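Local coordinates for protein predicted sugar phosphatases of the HAD superfamily (Cytophaga hutchinsonii, PDB 2HX1) that probably hydrolyses phosphate esters of sugars as a magnesium-dependent phosphatase of the HAD superfamily, at the interface of chains A and B and the interface of chains A and C. Numbering follows the deposited sequence. Chains: chain A/B/C, Predicted sugar phosphatases of the HAD superfamily.

Contact 1: the interface of chains A and B. Residues chain A 141, 146, 180-182; chain B 147, 150-151, 154, 194.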
loop_
_atom_site.group_PDB
_atom_site.type_symbol
_atom_site.label_atom_id
_atom_site.label_comp_id
_atom_site.label_asym_id
_atom_site.label_seq_id
_atom_site.Cartn_x
_atom_site.Cartn_y
_atom_site.Cartn_z
ATOM N N ASP A 141 -17.099 7.924 -14.653
ATOM C CA ASP A 141 -16.686 6.576 -15.057
ATOM C C ASP A 141 -17.244 6.174 -16.430
ATOM O O ASP A 141 -16.678 5.306 -17.121
ATOM C CB ASP A 141 -17.086 5.545 -13.998
ATOM C CG ASP A 141 -18.594 5.498 -13.778
ATOM O OD1 ASP A 141 -19.105 6.473 -13.213
ATOM O OD2 ASP A 141 -19.245 4.500 -14.162
ATOM N N TRP A 146 -12.781 2.010 -21.864
ATOM C CA TRP A 146 -11.779 1.860 -20.818
ATOM C C TRP A 146 -10.491 1.210 -21.307
ATOM O O TRP A 146 -9.421 1.580 -20.881
ATOM C CB TRP A 146 -12.317 1.028 -19.645
ATOM C CG TRP A 146 -13.175 1.773 -18.633
ATOM C CD1 TRP A 146 -13.862 2.935 -18.820
ATOM C CD2 TRP A 146 -13.476 1.344 -17.303
ATOM N NE1 TRP A 146 -14.555 3.274 -17.679
ATOM C CE2 TRP A 146 -14.334 2.313 -16.731
ATOM C CE3 TRP A 146 -13.095 0.253 -16.538
ATOM C CZ2 TRP A 146 -14.817 2.210 -15.428
ATOM C CZ3 TRP A 146 -13.581 0.151 -15.239
ATOM C CH2 TRP A 146 -14.418 1.131 -14.695
ATOM N N VAL A 180 -22.409 -3.141 -7.111
ATOM C CA VAL A 180 -21.767 -1.836 -7.097
ATOM C C VAL A 180 -21.189 -1.547 -8.494
ATOM O O VAL A 180 -21.177 -2.413 -9.393
ATOM C CB VAL A 180 -20.617 -1.738 -6.058
ATOM C CG1 VAL A 180 -21.072 -2.190 -4.677
ATOM C CG2 VAL A 180 -19.410 -2.551 -6.509
ATOM N N ALA A 181 -20.734 -0.314 -8.666
ATOM C CA ALA A 181 -20.087 0.132 -9.874
ATOM C C ALA A 181 -18.840 0.915 -9.457
ATOM O O ALA A 181 -18.815 1.556 -8.394
ATOM C CB ALA A 181 -21.030 1.019 -10.669
ATOM N N ILE A 182 -17.800 0.814 -10.263
ATOM C CA ILE A 182 -16.575 1.542 -10.016
ATOM C C ILE A 182 -16.836 3.013 -10.349
ATOM O O ILE A 182 -17.331 3.325 -11.439
ATOM C CB ILE A 182 -15.432 0.977 -10.862
ATOM C CG1 ILE A 182 -15.175 -0.490 -10.497
ATOM C CG2 ILE A 182 -14.173 1.754 -10.650
ATOM C CD1 ILE A 182 -14.323 -1.229 -11.519
ATOM N N PHE B 147 -15.059 -1.868 -19.211
ATOM C CA PHE B 147 -16.055 -1.158 -18.395
ATOM C C PHE B 147 -17.068 -2.150 -17.875
ATOM O O PHE B 147 -17.385 -2.168 -16.696
ATOM C CB PHE B 147 -16.762 -0.083 -19.229
ATOM C CG PHE B 147 -17.910 0.569 -18.534
ATOM C CD1 PHE B 147 -17.698 1.545 -17.589
ATOM C CD2 PHE B 147 -19.218 0.232 -18.856
ATOM C CE1 PHE B 147 -18.766 2.167 -16.941
ATOM C CE2 PHE B 147 -20.284 0.832 -18.203
ATOM C CZ PHE B 147 -20.059 1.805 -17.250
ATOM N N LEU B 150 -14.848 -5.457 -15.888
ATOM C CA LEU B 150 -14.130 -5.171 -14.640
ATOM C C LEU B 150 -15.114 -4.901 -13.518
ATOM O O LEU B 150 -14.979 -5.427 -12.410
ATOM C CB LEU B 150 -13.126 -4.032 -14.788
ATOM C CG LEU B 150 -12.038 -4.326 -15.821
ATOM C CD1 LEU B 150 -11.085 -3.126 -15.955
ATOM C CD2 LEU B 150 -11.260 -5.585 -15.421
ATOM N N ASN B 151 -16.130 -4.120 -13.844
ATOM C CA ASN B 151 -17.307 -4.007 -13.013
ATOM C C ASN B 151 -17.917 -5.346 -12.651
ATOM O O ASN B 151 -18.081 -5.649 -11.460
ATOM C CB ASN B 151 -18.318 -3.061 -13.673
ATOM C CG ASN B 151 -17.953 -1.600 -13.414
ATOM O OD1 ASN B 151 -17.918 -1.180 -12.268
ATOM N ND2 ASN B 151 -17.593 -0.871 -14.446
ATOM N N VAL B 154 -15.577 -7.314 -10.211
ATOM C CA VAL B 154 -15.685 -6.787 -8.847
ATOM C C VAL B 154 -16.889 -7.370 -8.132
ATOM O O VAL B 154 -16.757 -7.862 -7.015
ATOM C CB VAL B 154 -15.747 -5.244 -8.846
ATOM C CG1 VAL B 154 -16.380 -4.737 -7.576
ATOM C CG2 VAL B 154 -14.327 -4.666 -9.053
ATOM N N ILE B 194 -9.242 -1.862 -5.650
ATOM C CA ILE B 194 -10.629 -1.632 -5.247
ATOM C C ILE B 194 -11.046 -2.615 -4.155
ATOM O O ILE B 194 -11.617 -2.225 -3.143
ATOM C CB ILE B 194 -11.571 -1.766 -6.467
ATOM C CG1 ILE B 194 -11.321 -0.620 -7.451
ATOM C CG2 ILE B 194 -13.043 -1.780 -6.044
ATOM C CD1 ILE B 194 -11.522 -1.026 -8.885
HETATM O O HOH W 1 -18.124 1.996 -13.628
#
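The ring of B:Phe147 stands edge-on over one face of the A:Trp146 indole. The two ring planes are 84° apart, and the B:Phe147 edge carbon CD1 lies 3.6 Å from A:Trp146 CE2. The B:Phe147 CG is anti to its backbone N (chi1 173°), which swings the ring toward A:Asp141 while its CA sits over the six-membered ring of the indole. That CA is 4.0 Å from the ring centroid, a CH-pi contact. The indole is held from its own side: A:Trp146 NE1 donates in the ring plane to the backbone O of A:Asp141 at 3.0 Å, which should limit its rotation. B:Leu150 CD1 meets the indole at its edge.

B:Asn151 uses both ends of its amide. Its OD1 accepts a nearly straight hydrogen bond from the backbone N of A:Ile182 at 2.8 Å, with the donor in the carbonyl plane. Its ND2 donates back to the backbone O of B:Phe147, one turn earlier in helix 146-159, at 2.6 Å. This bond helps fix which way the amide is turned. ND2 also contacts a water that is shared with the A:Asp141 carboxylate oxygen OD2 and the carbonyl O of A:Ile182. Beyond the amide, the side chains of A:Ile182 and B:Ile194 cross at about a right angle and touch through their CD1 methyls at 3.9 Å. A:Val180 and B:Val154 cross in the same way, CG2 against CG1.

The patch joins helix 146-159 and strand 180-182 of chain A to helices 146-159 and 184-195 of chain B. It is part of a two-fold symmetric interface that may support a dimer.

Contact 2: the interface of chains A and C. Residues chain A 90, 93-94, 200, 202, 208; chain C 243-244, 246-247.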
loop_
_atom_site.group_PDB
_atom_site.type_symbol
_atom_site.label_atom_id
_atom_site.label_comp_id
_atom_site.label_asym_id
_atom_site.label_seq_id
_atom_site.Cartn_x
_atom_site.Cartn_y
_atom_site.Cartn_z
ATOM N N TYR A 90 -9.075 25.609 -9.786
ATOM C CA TYR A 90 -7.698 25.147 -9.930
ATOM C C TYR A 90 -7.233 25.231 -11.369
ATOM O O TYR A 90 -6.138 25.709 -11.623
ATOM C CB TYR A 90 -7.520 23.722 -9.407
ATOM C CG TYR A 90 -6.069 23.294 -9.332
ATOM C CD1 TYR A 90 -5.406 22.781 -10.450
ATOM C CD2 TYR A 90 -5.360 23.404 -8.149
ATOM C CE1 TYR A 90 -4.063 22.383 -10.388
ATOM C CE2 TYR A 90 -4.014 23.048 -8.085
ATOM C CZ TYR A 90 -3.381 22.533 -9.206
ATOM O OH TYR A 90 -2.071 22.136 -9.127
ATOM N N LEU A 93 -6.838 28.904 -12.490
ATOM C CA LEU A 93 -5.682 29.509 -11.903
ATOM C C LEU A 93 -4.392 28.896 -12.406
ATOM O O LEU A 93 -3.433 29.630 -12.678
ATOM C CB LEU A 93 -5.716 29.373 -10.395
ATOM C CG LEU A 93 -4.359 29.571 -9.734
ATOM C CD1 LEU A 93 -3.836 31.008 -10.002
ATOM C CD2 LEU A 93 -4.489 29.280 -8.258
ATOM N N LYS A 94 -4.336 27.565 -12.494
ATOM C CA LYS A 94 -3.049 26.904 -12.626
ATOM C C LYS A 94 -2.737 26.356 -14.002
ATOM O O LYS A 94 -1.607 25.982 -14.239
ATOM C CB LYS A 94 -2.919 25.771 -11.617
ATOM C CG LYS A 94 -2.876 26.175 -10.168
ATOM C CD LYS A 94 -1.519 26.635 -9.755
ATOM C CE LYS A 94 -1.431 26.903 -8.242
ATOM N NZ LYS A 94 -0.059 27.473 -7.881
ATOM N N ILE A 200 -4.088 14.642 -7.843
ATOM C CA ILE A 200 -4.573 15.658 -6.920
ATOM C C ILE A 200 -6.045 15.360 -6.716
ATOM O O ILE A 200 -6.829 15.326 -7.683
ATOM C CB ILE A 200 -4.466 17.089 -7.493
ATOM C CG1 ILE A 200 -3.000 17.466 -7.815
ATOM C CG2 ILE A 200 -5.041 18.087 -6.464
ATOM C CD1 ILE A 200 -2.810 18.332 -9.058
ATOM N N PHE A 202 -9.628 16.386 -4.848
ATOM C CA PHE A 202 -10.358 17.508 -4.246
ATOM C C PHE A 202 -11.600 16.997 -3.578
ATOM O O PHE A 202 -12.248 16.051 -4.067
ATOM C CB PHE A 202 -10.754 18.539 -5.304
ATOM C CG PHE A 202 -9.570 19.317 -5.889
ATOM C CD1 PHE A 202 -8.674 19.975 -5.059
ATOM C CD2 PHE A 202 -9.396 19.410 -7.254
ATOM C CE1 PHE A 202 -7.610 20.718 -5.584
ATOM C CE2 PHE A 202 -8.337 20.149 -7.787
ATOM C CZ PHE A 202 -7.451 20.795 -6.947
ATOM N N GLN A 208 -11.599 22.705 2.217
ATOM C CA GLN A 208 -11.853 23.919 1.423
ATOM C C GLN A 208 -13.321 24.205 1.260
ATOM O O GLN A 208 -13.730 25.351 1.371
ATOM C CB GLN A 208 -11.167 23.905 0.039
ATOM C CG GLN A 208 -9.619 23.947 0.099
ATOM C CD GLN A 208 -8.959 24.369 -1.225
ATOM O OE1 GLN A 208 -9.069 25.519 -1.632
ATOM N NE2 GLN A 208 -8.265 23.436 -1.889
ATOM N N ASN C 243 -0.255 24.633 -3.843
ATOM C CA ASN C 243 -0.950 24.644 -5.135
ATOM C C ASN C 243 -2.440 24.431 -4.909
ATOM O O ASN C 243 -3.258 25.238 -5.382
ATOM C CB ASN C 243 -0.378 23.619 -6.135
ATOM C CG ASN C 243 0.952 24.078 -6.764
ATOM O OD1 ASN C 243 1.341 25.258 -6.657
ATOM N ND2 ASN C 243 1.657 23.145 -7.422
ATOM N N LYS C 244 -2.807 23.375 -4.194
ATOM C CA LYS C 244 -4.245 23.091 -3.977
ATOM C C LYS C 244 -4.999 24.250 -3.333
ATOM O O LYS C 244 -6.200 24.410 -3.569
ATOM C CB LYS C 244 -4.493 21.840 -3.119
ATOM C CG LYS C 244 -4.081 20.548 -3.767
ATOM C CD LYS C 244 -4.254 19.370 -2.818
ATOM C CE LYS C 244 -5.712 18.867 -2.754
ATOM N NZ LYS C 244 -5.890 17.778 -1.706
ATOM N N GLY C 246 -4.470 27.356 -3.917
ATOM C CA GLY C 246 -4.511 28.509 -4.810
ATOM C C GLY C 246 -3.316 29.455 -4.704
ATOM O O GLY C 246 -3.318 30.538 -5.300
ATOM N N LEU C 247 -2.256 29.042 -4.019
ATOM C CA LEU C 247 -1.069 29.896 -3.921
ATOM C C LEU C 247 -0.041 29.589 -4.989
ATOM O O LEU C 247 0.126 28.440 -5.396
ATOM C CB LEU C 247 -0.414 29.739 -2.550
ATOM C CG LEU C 247 -1.323 29.723 -1.322
ATOM C CD1 LEU C 247 -0.442 29.458 -0.065
ATOM C CD2 LEU C 247 -2.161 31.021 -1.176
HETATM O O HOH W 2 -0.030 20.809 -7.691
#
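C:Lys244 lays its aliphatic chain past A:Ile200 and A:Phe202, running opposite to both side chains. Its CG lies 3.8 Å from A:Ile200 CG2, and its CE is near the A:Phe202 ring carbon CE1. A bend at chi3 (81°) carries CE back toward these two apolar groups. A:Ile200 CG2 also sits over one face of the A:Phe202 ring, toward its rim, so the two side chains form one apolar surface for the lysine.

C:Asn243, the neighbour in helix 235-244, faces A:Tyr90 and A:Lys94 of helix 83-94. Its OD1 accepts a hydrogen bond from A:Lys94 NZ at 2.9 Å. The same side-chain amine nitrogen donates to the backbone O of C:Leu247 at 2.7 Å. It lies above both carbonyl planes. The A:Lys94 chain bends at chi2 (-81°), and its CG rests over the centre of the A:Tyr90 ring. An alanine at A:Lys94 would probably leave C:Asn243 OD1 and the C:Leu247 carbonyl without this donor and uncover the A:Tyr90 face.

The A:Tyr90 ring meets the C:Asn243 backbone through its rim carbon CE2, 3.6 Å from the C:Asn243 carbonyl O. The ring and the C:Asn243 amide are 72° apart. A water links the A:Tyr90 hydroxyl OH to C:Asn243 ND2, so each end of that amide has a partner. Nearby, A:Leu93 CD2 packs on C:Gly246 CA at 3.5 Å. The interface is two-fold symmetric, but the structure alone does not prove that it forms in solution. At the end of the C:Lys244 helix, the side-chain amide NE2 of A:Gln208 donates to the C:Lys244 carbonyl O at 2.8 Å, from above the carbonyl plane.

The centres of contact 1 and contact 2 are about 28 Å apart, and no residue of chain A is common to both. Contact 1 draws on helix 146-159 and strand 180-182 of chain A. Contact 2 draws on helix 83-94, strand 199-202 and helix 208-218. Chain A can therefore hold chains B and C at the same time. Each interface is two-fold symmetric and has its twin with the chains exchanged. Together they could build the deposited assembly of four copies, although the structure alone does not show whether that assembly is the biological one.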